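Local coordinates for protein HIRA (Homo sapiens, PDB 5YJE) that cooperates with ASF1A to promote replication-independent chromatin assembly, serving as the subunit of the H3.3 histone chaperone complex whose trimerization that complex requires for activity, at the interface of chains A and B. Coordinates in Å, arbitrary orientation; residue numbers count along the deposited sequence, not the author numbering. Chains: chain A/B, Protein HIRA.

Contact 1: the interface of chains A and B. Residues chain A 113-114, 128, 130-131; chain B 173-174, 203, 212, 214.
A:Leu130 meets B:Ser173, B:Tyr203 and B:Trp212, and it buries 84 Å² against chain B. Its CG stands anti to the backbone N (chi1 179°), which carries the CD2 methyl to B:Ser173 CB at 3.7 Å and to the rim carbon CE2 of B:Tyr203 at 3.8 Å. CB of A:Leu130 lies against CB of B:Trp212. The backbones pair as an antiparallel bridge: A:Leu130 N donates to B:Trp212 O (2.8 Å), and B:Leu214 N donates to A:Pro128 O (3.0 Å). A water joins A:Leu130 O to B:Trp212 N. B:Leu214 crosses A:Met114 at about a right angle, CB to CE, while its CD1 lies over the rim of one face of the B:Tyr203 ring. B:Ser173 packs on A:Leu130 and receives a weak bond at OG from A:Arg113 NH1 (3.0 Å). The same NH1 donates to A:Leu131 O (3.1 Å), a link within chain A that steadies the guanidinium. An alanine in place of A:Arg113 would probably leave B:Ser173 OG without this donor and A:Leu131 O without its side-chain mate. Strand 127-130 of chain A thus runs antiparallel beside strand 211-217 of chain B, with the short helix 172-175 flanking the pair.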
ATOM      1  N   ARG A 113      13.729   6.236 -20.217  1.00 52.27           N
ATOM      2  CA  ARG A 113      12.659   5.619 -19.417  1.00 53.58           C
ATOM      3  C   ARG A 113      12.082   6.609 -18.403  1.00 51.56           C
ATOM      4  O   ARG A 113      11.788   6.254 -17.259  1.00 49.98           O
ATOM      5  CB  ARG A 113      13.154   4.337 -18.714  1.00 52.25           C
ATOM      6  CG  ARG A 113      13.411   3.157 -19.659  1.00 51.80           C
ATOM      7  CD  ARG A 113      14.033   1.915 -18.971  1.00 58.16           C
ATOM      8  NE  ARG A 113      15.439   2.093 -18.605  1.00 63.46           N
ATOM      9  CZ  ARG A 113      15.898   2.103 -17.351  1.00 61.12           C
ATOM     10  NH1 ARG A 113      15.068   1.928 -16.324  1.00 51.83           N
ATOM     11  NH2 ARG A 113      17.196   2.273 -17.123  1.00 56.56           N
ATOM     12  N   MET A 114      11.939   7.874 -18.806  1.00 53.88           N
ATOM     13  CA  MET A 114      11.555   8.915 -17.860  1.00 46.55           C
ATOM     14  C   MET A 114      10.148   9.420 -18.152  1.00 49.95           C
ATOM     15  O   MET A 114       9.730   9.522 -19.307  1.00 46.76           O
ATOM     16  CB  MET A 114      12.524  10.100 -17.879  1.00 44.91           C
ATOM     17  CG  MET A 114      13.963   9.812 -17.473  1.00 52.22           C
ATOM     18  SD  MET A 114      14.093   8.863 -15.939  1.00 52.83           S
ATOM     19  CE  MET A 114      13.537  10.054 -14.739  1.00 43.62           C
ATOM     20  N   PRO A 128      10.865  13.926 -12.354  1.00 41.94           N
ATOM     21  CA  PRO A 128      10.749  12.850 -13.346  1.00 34.78           C
ATOM     22  C   PRO A 128      10.716  11.492 -12.664  1.00 40.55           C
ATOM     23  O   PRO A 128      11.417  11.250 -11.675  1.00 38.37           O
ATOM     24  CB  PRO A 128      12.010  13.015 -14.203  1.00 38.02           C
ATOM     25  CG  PRO A 128      12.448  14.434 -13.987  1.00 39.86           C
ATOM     26  CD  PRO A 128      12.035  14.792 -12.588  1.00 38.38           C
ATOM     27  N   LEU A 130      11.307   7.496 -12.895  1.00 43.03           N
ATOM     28  CA  LEU A 130      12.038   6.454 -13.596  1.00 44.32           C
ATOM     29  C   LEU A 130      11.182   5.200 -13.666  1.00 47.66           C
ATOM     30  O   LEU A 130      10.847   4.613 -12.631  1.00 46.55           O
ATOM     31  CB  LEU A 130      13.359   6.163 -12.887  1.00 40.51           C
ATOM     32  CG  LEU A 130      14.154   5.069 -13.576  1.00 45.09           C
ATOM     33  CD1 LEU A 130      14.612   5.515 -14.970  1.00 39.02           C
ATOM     34  CD2 LEU A 130      15.324   4.636 -12.680  1.00 45.76           C
ATOM     35  N   LEU A 131      10.809   4.800 -14.879  1.00 49.01           N
ATOM     36  CA  LEU A 131      10.065   3.558 -14.977  1.00 48.89           C
ATOM     37  C   LEU A 131      11.006   2.392 -15.228  1.00 54.36           C
ATOM     38  O   LEU A 131      12.137   2.581 -15.693  1.00 50.97           O
ATOM     39  CB  LEU A 131       9.008   3.667 -16.065  1.00 49.76           C
ATOM     40  CG  LEU A 131       7.852   4.424 -15.378  1.00 54.43           C
ATOM     41  CD1 LEU A 131       6.801   4.872 -16.344  1.00 51.54           C
ATOM     42  CD2 LEU A 131       7.223   3.599 -14.223  1.00 59.72           C
TER
ATOM     43  N   SER B 173      16.452  -0.827 -11.949  1.00 49.08           N
ATOM     44  CA  SER B 173      16.173   0.321 -12.805  1.00 47.34           C
ATOM     45  C   SER B 173      17.278   1.363 -12.714  1.00 43.84           C
ATOM     46  O   SER B 173      17.725   1.896 -13.728  1.00 46.26           O
ATOM     47  CB  SER B 173      14.839   0.936 -12.398  1.00 40.87           C
ATOM     48  OG  SER B 173      14.231   1.546 -13.492  1.00 58.56           O
ATOM     49  N   ILE B 174      17.724   1.660 -11.497  1.00 46.28           N
ATOM     50  CA  ILE B 174      18.747   2.663 -11.257  1.00 46.08           C
ATOM     51  C   ILE B 174      20.117   2.174 -11.702  1.00 50.72           C
ATOM     52  O   ILE B 174      20.954   2.964 -12.159  1.00 53.53           O
ATOM     53  CB  ILE B 174      18.745   3.011  -9.759  1.00 49.46           C
ATOM     54  CG1 ILE B 174      17.518   3.831  -9.412  1.00 48.07           C
ATOM     55  CG2 ILE B 174      20.037   3.711  -9.312  1.00 54.87           C
ATOM     56  CD1 ILE B 174      17.518   4.144  -7.963  1.00 55.15           C
ATOM     57  N   TYR B 203      18.821   9.532  -7.674  1.00 44.26           N
ATOM     58  CA  TYR B 203      17.447   9.057  -7.650  1.00 41.35           C
ATOM     59  C   TYR B 203      17.044   8.866  -6.202  1.00 46.97           C
ATOM     60  O   TYR B 203      17.794   8.282  -5.414  1.00 42.84           O
ATOM     61  CB  TYR B 203      17.284   7.735  -8.394  1.00 40.11           C
ATOM     62  CG  TYR B 203      17.644   7.774  -9.853  1.00 48.50           C
ATOM     63  CD1 TYR B 203      18.961   7.563 -10.288  1.00 47.04           C
ATOM     64  CD2 TYR B 203      16.666   8.026 -10.806  1.00 40.97           C
ATOM     65  CE1 TYR B 203      19.263   7.594 -11.641  1.00 46.93           C
ATOM     66  CE2 TYR B 203      16.952   8.062 -12.131  1.00 43.21           C
ATOM     67  CZ  TYR B 203      18.240   7.853 -12.556  1.00 50.43           C
ATOM     68  OH  TYR B 203      18.473   7.908 -13.908  1.00 58.03           O
ATOM     69  N   TRP B 212      10.884   5.559  -8.135  1.00 42.27           N
ATOM     70  CA  TRP B 212      12.181   6.195  -8.273  1.00 40.11           C
ATOM     71  C   TRP B 212      12.015   7.521  -9.008  1.00 44.64           C
ATOM     72  O   TRP B 212      11.397   7.580 -10.080  1.00 39.64           O
ATOM     73  CB  TRP B 212      13.116   5.271  -9.023  1.00 41.08           C
ATOM     74  CG  TRP B 212      13.513   4.114  -8.183  1.00 45.88           C
ATOM     75  CD1 TRP B 212      13.179   2.806  -8.374  1.00 41.06           C
ATOM     76  CD2 TRP B 212      14.309   4.161  -6.988  1.00 44.31           C
ATOM     77  NE1 TRP B 212      13.733   2.031  -7.380  1.00 49.49           N
ATOM     78  CE2 TRP B 212      14.429   2.838  -6.517  1.00 46.85           C
ATOM     79  CE3 TRP B 212      14.933   5.197  -6.272  1.00 40.74           C
ATOM     80  CZ2 TRP B 212      15.151   2.518  -5.362  1.00 49.32           C
ATOM     81  CZ3 TRP B 212      15.653   4.884  -5.139  1.00 45.22           C
ATOM     82  CH2 TRP B 212      15.758   3.545  -4.690  1.00 48.46           C
ATOM     83  N   LEU B 214      14.089  11.091 -10.328  1.00 44.82           N
ATOM     84  CA  LEU B 214      15.311  11.829 -10.625  1.00 41.68           C
ATOM     85  C   LEU B 214      15.228  13.215 -10.000  1.00 41.82           C
ATOM     86  O   LEU B 214      14.472  14.068 -10.466  1.00 46.29           O
ATOM     87  CB  LEU B 214      15.506  11.931 -12.133  1.00 40.22           C
ATOM     88  CG  LEU B 214      16.798  12.613 -12.548  1.00 48.57           C
ATOM     89  CD1 LEU B 214      18.000  11.695 -12.248  1.00 44.19           C
ATOM     90  CD2 LEU B 214      16.720  12.990 -14.018  1.00 42.27           C
TER
HETATM   91  O   HOH W   1       9.537   4.228 -10.363  1.00 49.43           O

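Contact 2: the interface of chains A and B. Residues chain A 119-121, 123; chain B 311-312, 315.
B:Glu315 reaches out of helix 310-320 toward A:Ser119, A:Cys121 and A:Arg123. Its CG is anti to the backbone N (chi1 -153°) and the chain beyond is extended, which brings the carboxylate to the loop of chain A. A:Arg123 bends at chi3 (47°) and turns its guanidinium side-on, so that NE (3.0 Å, a salt bridge) and NH2 (3.1 Å, a hydrogen bond) both grip OE1 of B:Glu315. The two flat groups are far from coplanar, their planes 69° apart: OE1 lies in the guanidinium plane, yet NE meets it nearly along its C-O axis and NH2 comes from above the carboxylate. A:Ser119 OG donates to the syn lone pair of the same OE1 at 2.8 Å, so this oxygen accepts from the serine hydroxyl and both arginine nitrogens. A:Ser119 OG in turn accepts from A:Cys121 N and, at 2.9 Å, from A:Arg123 N. A:Cys121 lays SG over CD of B:Glu315 and beside CA of B:Arg312, whose guanidinium has A:Cys121 O over the centre of one face, 3.8 Å above its plane. A glutamine in place of B:Glu315 would probably leave the charge of A:Arg123 without its mate and weaken the shared grip on OE1. The site clamps the end of strand 114-119 and the loop after it to a helix of the neighbouring subunit, adding a charged tie to the trimer.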
ATOM      1  N   SER A 119       1.297  20.656 -15.231  1.00 57.25           N
ATOM      2  CA  SER A 119      -0.037  21.149 -14.914  1.00 62.44           C
ATOM      3  C   SER A 119      -0.794  21.543 -16.181  1.00 60.37           C
ATOM      4  O   SER A 119      -0.267  21.521 -17.302  1.00 58.96           O
ATOM      5  CB  SER A 119       0.058  22.348 -13.983  1.00 57.80           C
ATOM      6  OG  SER A 119       0.571  23.447 -14.727  1.00 62.46           O
ATOM      7  N   THR A 120      -2.051  21.952 -15.985  1.00 66.79           N
ATOM      8  CA  THR A 120      -2.841  22.419 -17.119  1.00 67.37           C
ATOM      9  C   THR A 120      -2.175  23.596 -17.812  1.00 67.25           C
ATOM     10  O   THR A 120      -2.381  23.796 -19.012  1.00 71.32           O
ATOM     11  CB  THR A 120      -4.253  22.814 -16.688  1.00 69.51           C
ATOM     12  OG1 THR A 120      -4.704  21.949 -15.633  1.00 77.92           O
ATOM     13  CG2 THR A 120      -5.199  22.697 -17.881  1.00 65.76           C
ATOM     14  N   CYS A 121      -1.362  24.371 -17.085  1.00 66.12           N
ATOM     15  CA  CYS A 121      -0.655  25.512 -17.656  1.00 67.96           C
ATOM     16  C   CYS A 121       0.864  25.311 -17.689  1.00 60.82           C
ATOM     17  O   CYS A 121       1.621  26.281 -17.679  1.00 63.09           O
ATOM     18  CB  CYS A 121      -1.013  26.795 -16.902  1.00 67.57           C
ATOM     19  SG  CYS A 121      -0.249  26.937 -15.285  1.00 78.40           S
ATOM     20  N   ARG A 123       3.313  23.922 -15.701  1.00 53.06           N
ATOM     21  CA  ARG A 123       4.232  23.827 -14.576  1.00 51.46           C
ATOM     22  C   ARG A 123       4.502  22.359 -14.242  1.00 51.92           C
ATOM     23  O   ARG A 123       3.566  21.581 -14.042  1.00 53.74           O
ATOM     24  CB  ARG A 123       3.628  24.561 -13.383  1.00 53.51           C
ATOM     25  CG  ARG A 123       4.490  24.661 -12.163  1.00 57.42           C
ATOM     26  CD  ARG A 123       3.701  25.395 -11.094  1.00 64.20           C
ATOM     27  NE  ARG A 123       2.344  24.860 -10.975  1.00 62.52           N
ATOM     28  CZ  ARG A 123       1.956  24.020 -10.015  1.00 65.11           C
ATOM     29  NH1 ARG A 123       2.823  23.626  -9.083  1.00 59.81           N
ATOM     30  NH2 ARG A 123       0.704  23.576  -9.982  1.00 62.87           N
TER
ATOM     31  N   TYR B 311      -0.262  32.847 -15.629  1.00 62.21           N
ATOM     32  CA  TYR B 311      -1.077  31.659 -15.419  1.00 64.13           C
ATOM     33  C   TYR B 311      -0.427  30.702 -14.426  1.00 65.92           C
ATOM     34  O   TYR B 311      -1.123  30.077 -13.607  1.00 66.46           O
ATOM     35  CB  TYR B 311      -1.328  30.981 -16.763  1.00 70.61           C
ATOM     36  CG  TYR B 311      -2.013  31.891 -17.775  1.00 76.51           C
ATOM     37  CD1 TYR B 311      -3.389  32.108 -17.730  1.00 74.39           C
ATOM     38  CD2 TYR B 311      -1.284  32.524 -18.778  1.00 78.92           C
ATOM     39  CE1 TYR B 311      -4.020  32.926 -18.648  1.00 76.59           C
ATOM     40  CE2 TYR B 311      -1.909  33.348 -19.707  1.00 81.58           C
ATOM     41  CZ  TYR B 311      -3.278  33.546 -19.634  1.00 86.89           C
ATOM     42  OH  TYR B 311      -3.902  34.367 -20.552  1.00 86.12           O
ATOM     43  N   ARG B 312       0.908  30.598 -14.466  1.00 59.11           N
ATOM     44  CA  ARG B 312       1.624  29.744 -13.528  1.00 62.46           C
ATOM     45  C   ARG B 312       1.466  30.233 -12.093  1.00 62.61           C
ATOM     46  O   ARG B 312       1.220  29.427 -11.180  1.00 60.64           O
ATOM     47  CB  ARG B 312       3.106  29.659 -13.919  1.00 56.64           C
ATOM     48  CG  ARG B 312       3.425  28.665 -15.035  1.00 49.99           C
ATOM     49  CD  ARG B 312       4.878  28.781 -15.464  1.00 54.99           C
ATOM     50  NE  ARG B 312       5.235  27.802 -16.486  1.00 58.06           N
ATOM     51  CZ  ARG B 312       5.043  27.984 -17.790  1.00 55.66           C
ATOM     52  NH1 ARG B 312       5.398  27.046 -18.657  1.00 53.17           N
ATOM     53  NH2 ARG B 312       4.499  29.106 -18.233  1.00 58.97           N
ATOM     54  N   GLU B 315      -2.165  29.640 -10.875  1.00 64.99           N
ATOM     55  CA  GLU B 315      -2.278  28.244 -10.459  1.00 63.23           C
ATOM     56  C   GLU B 315      -1.676  28.005  -9.080  1.00 66.39           C
ATOM     57  O   GLU B 315      -2.293  27.357  -8.221  1.00 68.82           O
ATOM     58  CB  GLU B 315      -1.593  27.368 -11.499  1.00 65.82           C
ATOM     59  CG  GLU B 315      -2.117  25.968 -11.596  1.00 71.23           C
ATOM     60  CD  GLU B 315      -1.418  25.211 -12.690  1.00 66.15           C
ATOM     61  OE1 GLU B 315      -0.189  25.046 -12.577  1.00 67.71           O
ATOM     62  OE2 GLU B 315      -2.084  24.811 -13.670  1.00 66.83           O
TER

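Contact 3: the interface of chains A and B. Residues chain A 74, 76, 91, 93; chain B 220-222, 275.
A:Thr93 and B:Leu222 meet end to end, and their methyls, CG2 of the threonine and CD1 of the leucine, lie 3.7 Å apart. The contact is mainly apolar. The other methyl of B:Leu222, CD2, touches A:Leu76 CD2 at 3.7 Å, so the forked leucine end spreads over two residues of chain A. With CG1 anti to the carbonyl carbon (chi1 -66°), A:Val91 sets its other methyl, CG2, against B:Ala275 CB at 3.8 Å; the small alanine probably lets the helix come close here. A:Val74 lies across the backbone of the B:Asp220-B:Ser221 segment, its CG2 at 3.6 Å from B:Ser221 O and 3.9 Å from B:Asp220 CA. Polar groups approach without bonding. A:Thr93 and B:Asp220 run antiparallel alongside one another, CB beside CB, and the carboxylate OD2 stops 3.3 Å from A:Thr93 O and 3.7 Å from the hydroxyl OG1. Two acceptors thus stand near each other there, which may be slightly unfavourable unless a partner such as water lies between them. Shape and apolar cover therefore appear to hold the patch. Strands 74-83 and 86-92 of chain A, with the residue just past the second, rest on the 220-222 segment that follows strand 211-217 of chain B and on its long helix 266-286.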
ATOM      1  N   VAL A  74      23.449  21.273 -22.784  1.00 61.89           N
ATOM      2  CA  VAL A  74      22.264  20.437 -22.626  1.00 60.34           C
ATOM      3  C   VAL A  74      21.351  20.644 -23.834  1.00 61.61           C
ATOM      4  O   VAL A  74      20.880  21.765 -24.085  1.00 60.15           O
ATOM      5  CB  VAL A  74      21.536  20.778 -21.314  1.00 58.66           C
ATOM      6  CG1 VAL A  74      20.379  19.838 -21.071  1.00 57.96           C
ATOM      7  CG2 VAL A  74      22.514  20.754 -20.151  1.00 58.62           C
ATOM      8  N   LEU A  76      17.940  20.614 -25.684  1.00 51.88           N
ATOM      9  CA  LEU A  76      16.600  20.870 -25.180  1.00 49.03           C
ATOM     10  C   LEU A  76      15.559  20.325 -26.138  1.00 48.85           C
ATOM     11  O   LEU A  76      15.718  20.368 -27.357  1.00 49.73           O
ATOM     12  CB  LEU A  76      16.331  22.368 -24.971  1.00 53.50           C
ATOM     13  CG  LEU A  76      17.183  23.158 -23.973  1.00 53.82           C
ATOM     14  CD1 LEU A  76      16.827  24.641 -24.059  1.00 53.86           C
ATOM     15  CD2 LEU A  76      17.033  22.638 -22.541  1.00 53.64           C
ATOM     16  N   VAL A  91      10.517  23.238 -21.664  1.00 39.42           N
ATOM     17  CA  VAL A  91      11.643  22.499 -22.210  1.00 43.55           C
ATOM     18  C   VAL A  91      11.928  21.301 -21.300  1.00 44.77           C
ATOM     19  O   VAL A  91      11.676  21.340 -20.093  1.00 44.23           O
ATOM     20  CB  VAL A  91      12.879  23.421 -22.369  1.00 40.77           C
ATOM     21  CG1 VAL A  91      12.622  24.508 -23.449  1.00 38.32           C
ATOM     22  CG2 VAL A  91      13.243  24.079 -21.041  1.00 38.02           C
ATOM     23  N   THR A  93      15.131  18.045 -20.897  1.00 46.83           N
ATOM     24  CA  THR A  93      16.529  17.822 -21.245  1.00 44.98           C
ATOM     25  C   THR A  93      16.761  16.479 -21.919  1.00 44.53           C
ATOM     26  O   THR A  93      17.904  16.023 -22.005  1.00 54.73           O
ATOM     27  CB  THR A  93      17.437  17.975 -20.019  1.00 44.20           C
ATOM     28  OG1 THR A  93      17.136  16.963 -19.058  1.00 52.28           O
ATOM     29  CG2 THR A  93      17.248  19.345 -19.394  1.00 43.36           C
TER
ATOM     30  N   ASP B 220      23.037  16.916 -17.182  1.00 61.80           N
ATOM     31  CA  ASP B 220      21.932  17.619 -17.832  1.00 59.36           C
ATOM     32  C   ASP B 220      21.370  18.751 -16.985  1.00 61.08           C
ATOM     33  O   ASP B 220      20.211  19.148 -17.186  1.00 63.83           O
ATOM     34  CB  ASP B 220      20.800  16.649 -18.192  1.00 59.54           C
ATOM     35  CG  ASP B 220      21.014  15.971 -19.531  1.00 67.72           C
ATOM     36  OD1 ASP B 220      21.947  16.381 -20.264  1.00 65.23           O
ATOM     37  OD2 ASP B 220      20.223  15.047 -19.854  1.00 74.60           O
ATOM     38  N   SER B 221      22.156  19.275 -16.046  1.00 53.86           N
ATOM     39  CA  SER B 221      21.692  20.365 -15.199  1.00 55.64           C
ATOM     40  C   SER B 221      21.493  21.651 -16.008  1.00 52.78           C
ATOM     41  O   SER B 221      22.357  22.052 -16.795  1.00 51.72           O
ATOM     42  CB  SER B 221      22.683  20.602 -14.060  1.00 53.76           C
ATOM     43  OG  SER B 221      22.252  21.647 -13.208  1.00 54.07           O
ATOM     44  N   LEU B 222      20.338  22.284 -15.814  1.00 50.26           N
ATOM     45  CA  LEU B 222      20.043  23.607 -16.333  1.00 56.41           C
ATOM     46  C   LEU B 222      20.470  24.710 -15.381  1.00 56.93           C
ATOM     47  O   LEU B 222      20.213  25.887 -15.660  1.00 57.35           O
ATOM     48  CB  LEU B 222      18.553  23.725 -16.635  1.00 50.10           C
ATOM     49  CG  LEU B 222      18.058  22.795 -17.733  1.00 53.91           C
ATOM     50  CD1 LEU B 222      16.601  22.459 -17.499  1.00 49.44           C
ATOM     51  CD2 LEU B 222      18.253  23.449 -19.094  1.00 58.37           C
ATOM     52  N   ALA B 275      12.150  25.834 -16.086  1.00 42.01           N
ATOM     53  CA  ALA B 275      12.281  24.391 -15.954  1.00 40.05           C
ATOM     54  C   ALA B 275      13.186  24.031 -14.785  1.00 43.15           C
ATOM     55  O   ALA B 275      12.852  23.161 -13.977  1.00 40.21           O
ATOM     56  CB  ALA B 275      12.815  23.787 -17.251  1.00 37.56           C
TER

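Contact 4: the interface of chains A and B. Residues chain A 129, 157, 162-164, 167; chain B 208-211.
A:Lys167 stretches along B:Ser210 of the neighbouring chain. From CB the chain sets off with CG anti to the backbone N (chi1 -179°), and CD continues nearly straight, passing 3.9 Å from B:Ser210 CB. CE runs beside the serine OG, and a turn at chi4 (62°) points the amine NZ to that hydroxyl, to which it donates at 2.9 Å. The same NZ makes a weak bond to B:Ser210 O, so the hydroxyl and the carbonyl of the serine both face the lysine tip. Next to it, A:Val164 turns CG1 toward B:Ser210 CB at 3.8 Å, and its backbone N donates to B:Ser208 O (3.0 Å). The indole of A:Trp157 presents its edge to B:Leu209 O, which lies in the ring plane, but the NE1 bond is weak and bent (130° at H). The CG2 methyl of B:Thr211 packs on CE2 of that indole (3.8 Å) and on CG2 of A:Ile129 (3.7 Å). B:Leu209 CD2 touches both CD1 of A:Trp157 and CA of A:Gln162, each at 3.9 Å. The 208-211 turn of chain B is thereby held among several strands of chain A, fastening neighbouring subunits of the HIRA trimer.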
ATOM      1  N   ILE A 129       9.902  10.604 -13.209  1.00 41.05           N
ATOM      2  CA  ILE A 129       9.677   9.275 -12.662  1.00 40.99           C
ATOM      3  C   ILE A 129      10.443   8.282 -13.524  1.00 42.00           C
ATOM      4  O   ILE A 129      10.240   8.217 -14.741  1.00 39.20           O
ATOM      5  CB  ILE A 129       8.173   8.943 -12.631  1.00 41.53           C
ATOM      6  CG1 ILE A 129       7.485   9.777 -11.552  1.00 39.61           C
ATOM      7  CG2 ILE A 129       7.939   7.432 -12.505  1.00 40.03           C
ATOM      8  CD1 ILE A 129       6.000   9.821 -11.658  1.00 38.24           C
ATOM      9  N   TRP A 157      -1.002   6.801 -11.374  1.00 46.01           N
ATOM     10  CA  TRP A 157      -0.759   7.767 -10.320  1.00 45.57           C
ATOM     11  C   TRP A 157      -1.903   8.773 -10.256  1.00 47.38           C
ATOM     12  O   TRP A 157      -2.523   9.111 -11.267  1.00 42.43           O
ATOM     13  CB  TRP A 157       0.579   8.498 -10.541  1.00 40.40           C
ATOM     14  CG  TRP A 157       1.752   7.575 -10.505  1.00 38.15           C
ATOM     15  CD1 TRP A 157       2.381   7.120  -9.394  1.00 39.91           C
ATOM     16  CD2 TRP A 157       2.426   6.979 -11.619  1.00 41.56           C
ATOM     17  NE1 TRP A 157       3.399   6.277  -9.737  1.00 42.72           N
ATOM     18  CE2 TRP A 157       3.452   6.167 -11.098  1.00 39.71           C
ATOM     19  CE3 TRP A 157       2.262   7.049 -13.004  1.00 41.02           C
ATOM     20  CZ2 TRP A 157       4.325   5.439 -11.910  1.00 38.03           C
ATOM     21  CZ3 TRP A 157       3.136   6.328 -13.816  1.00 41.96           C
ATOM     22  CH2 TRP A 157       4.152   5.538 -13.267  1.00 41.47           C
ATOM     23  N   GLN A 162      -0.787  13.102  -5.373  1.00 53.17           N
ATOM     24  CA  GLN A 162       0.625  12.689  -5.311  1.00 54.49           C
ATOM     25  C   GLN A 162       0.780  11.316  -4.668  1.00 51.15           C
ATOM     26  O   GLN A 162       1.681  11.085  -3.857  1.00 52.03           O
ATOM     27  CB  GLN A 162       1.491  13.727  -4.594  1.00 53.56           C
ATOM     28  CG  GLN A 162       1.351  15.098  -5.227  1.00 57.50           C
ATOM     29  CD  GLN A 162       2.298  16.094  -4.630  1.00 63.82           C
ATOM     30  OE1 GLN A 162       2.775  16.996  -5.318  1.00 60.24           O
ATOM     31  NE2 GLN A 162       2.595  15.932  -3.340  1.00 64.65           N
ATOM     32  N   VAL A 163      -0.111  10.399  -5.035  1.00 48.73           N
ATOM     33  CA  VAL A 163      -0.084   9.027  -4.551  1.00 53.23           C
ATOM     34  C   VAL A 163      -0.168   8.111  -5.755  1.00 45.74           C
ATOM     35  O   VAL A 163      -0.757   8.453  -6.785  1.00 48.38           O
ATOM     36  CB  VAL A 163      -1.234   8.702  -3.556  1.00 55.21           C
ATOM     37  CG1 VAL A 163      -1.046   9.429  -2.240  1.00 48.27           C
ATOM     38  CG2 VAL A 163      -2.593   9.046  -4.177  1.00 48.35           C
ATOM     39  N   VAL A 164       0.427   6.934  -5.614  1.00 47.33           N
ATOM     40  CA  VAL A 164       0.193   5.866  -6.568  1.00 46.92           C
ATOM     41  C   VAL A 164      -1.214   5.313  -6.358  1.00 51.79           C
ATOM     42  O   VAL A 164      -1.726   5.260  -5.226  1.00 47.61           O
ATOM     43  CB  VAL A 164       1.267   4.779  -6.402  1.00 45.48           C
ATOM     44  CG1 VAL A 164       1.125   4.120  -5.051  1.00 45.76           C
ATOM     45  CG2 VAL A 164       1.235   3.779  -7.549  1.00 43.59           C
ATOM     46  N   LYS A 167       0.134   0.231  -8.588  1.00 50.02           N
ATOM     47  CA  LYS A 167       1.586   0.066  -8.558  1.00 45.71           C
ATOM     48  C   LYS A 167       2.017  -1.132  -9.401  1.00 50.00           C
ATOM     49  O   LYS A 167       2.065  -2.264  -8.910  1.00 51.48           O
ATOM     50  CB  LYS A 167       2.096  -0.098  -7.128  1.00 43.69           C
ATOM     51  CG  LYS A 167       3.606  -0.244  -7.128  1.00 48.20           C
ATOM     52  CD  LYS A 167       4.182  -0.226  -5.752  1.00 60.70           C
ATOM     53  CE  LYS A 167       5.711  -0.404  -5.784  1.00 53.60           C
ATOM     54  NZ  LYS A 167       6.418   0.702  -6.510  1.00 50.62           N
TER
ATOM     55  N   SER B 208       5.088   7.760  -1.186  1.00 51.90           N
ATOM     56  CA  SER B 208       3.702   7.981  -1.585  1.00 40.37           C
ATOM     57  C   SER B 208       3.490   7.722  -3.075  1.00 47.42           C
ATOM     58  O   SER B 208       2.514   7.070  -3.472  1.00 46.39           O
ATOM     59  CB  SER B 208       3.297   9.407  -1.229  1.00 47.11           C
ATOM     60  OG  SER B 208       3.353   9.590   0.170  1.00 60.54           O
ATOM     61  N   LEU B 209       4.356   8.279  -3.932  1.00 49.12           N
ATOM     62  CA  LEU B 209       4.196   7.980  -5.351  1.00 42.68           C
ATOM     63  C   LEU B 209       4.612   6.548  -5.649  1.00 43.67           C
ATOM     64  O   LEU B 209       4.124   5.953  -6.619  1.00 42.73           O
ATOM     65  CB  LEU B 209       5.000   8.950  -6.213  1.00 43.58           C
ATOM     66  CG  LEU B 209       4.481  10.341  -6.596  1.00 49.43           C
ATOM     67  CD1 LEU B 209       5.495  10.995  -7.515  1.00 43.21           C
ATOM     68  CD2 LEU B 209       3.073  10.339  -7.246  1.00 38.40           C
ATOM     69  N   SER B 210       5.503   5.984  -4.819  1.00 41.89           N
ATOM     70  CA  SER B 210       6.029   4.630  -4.997  1.00 41.38           C
ATOM     71  C   SER B 210       6.898   4.542  -6.246  1.00 38.68           C
ATOM     72  O   SER B 210       6.817   3.590  -7.021  1.00 38.17           O
ATOM     73  CB  SER B 210       4.914   3.582  -5.022  1.00 42.21           C
ATOM     74  OG  SER B 210       5.380   2.382  -4.432  1.00 47.90           O
ATOM     75  N   THR B 211       7.767   5.533  -6.411  1.00 40.99           N
ATOM     76  CA  THR B 211       8.545   5.721  -7.624  1.00 41.73           C
ATOM     77  C   THR B 211       9.994   6.028  -7.277  1.00 41.81           C
ATOM     78  O   THR B 211      10.294   6.694  -6.282  1.00 38.41           O
ATOM     79  CB  THR B 211       8.001   6.892  -8.491  1.00 42.27           C
ATOM     80  OG1 THR B 211       7.834   8.052  -7.667  1.00 44.63           O
ATOM     81  CG2 THR B 211       6.676   6.557  -9.158  1.00 40.53           C
TER

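Contact 1 and contact 4 are neighbours, their C-alpha centres about 12 Å apart, and they share strand 127-130 of chain A and strand 211-217 of chain B: contact 4 grips the start of that chain B strand, and contact 1 its middle. Contact 3 lies about 16 Å from contact 1, just past the strand's end. Contact 2, about 24 Å from contact 1 and 19 Å from contact 3, draws in helix 310-320 and shares strand 114-119 with contact 1. Paired strands, a charged tie and an apolar patch thus spread the grip over one broad surface, in keeping with three HIRA copies per assembly.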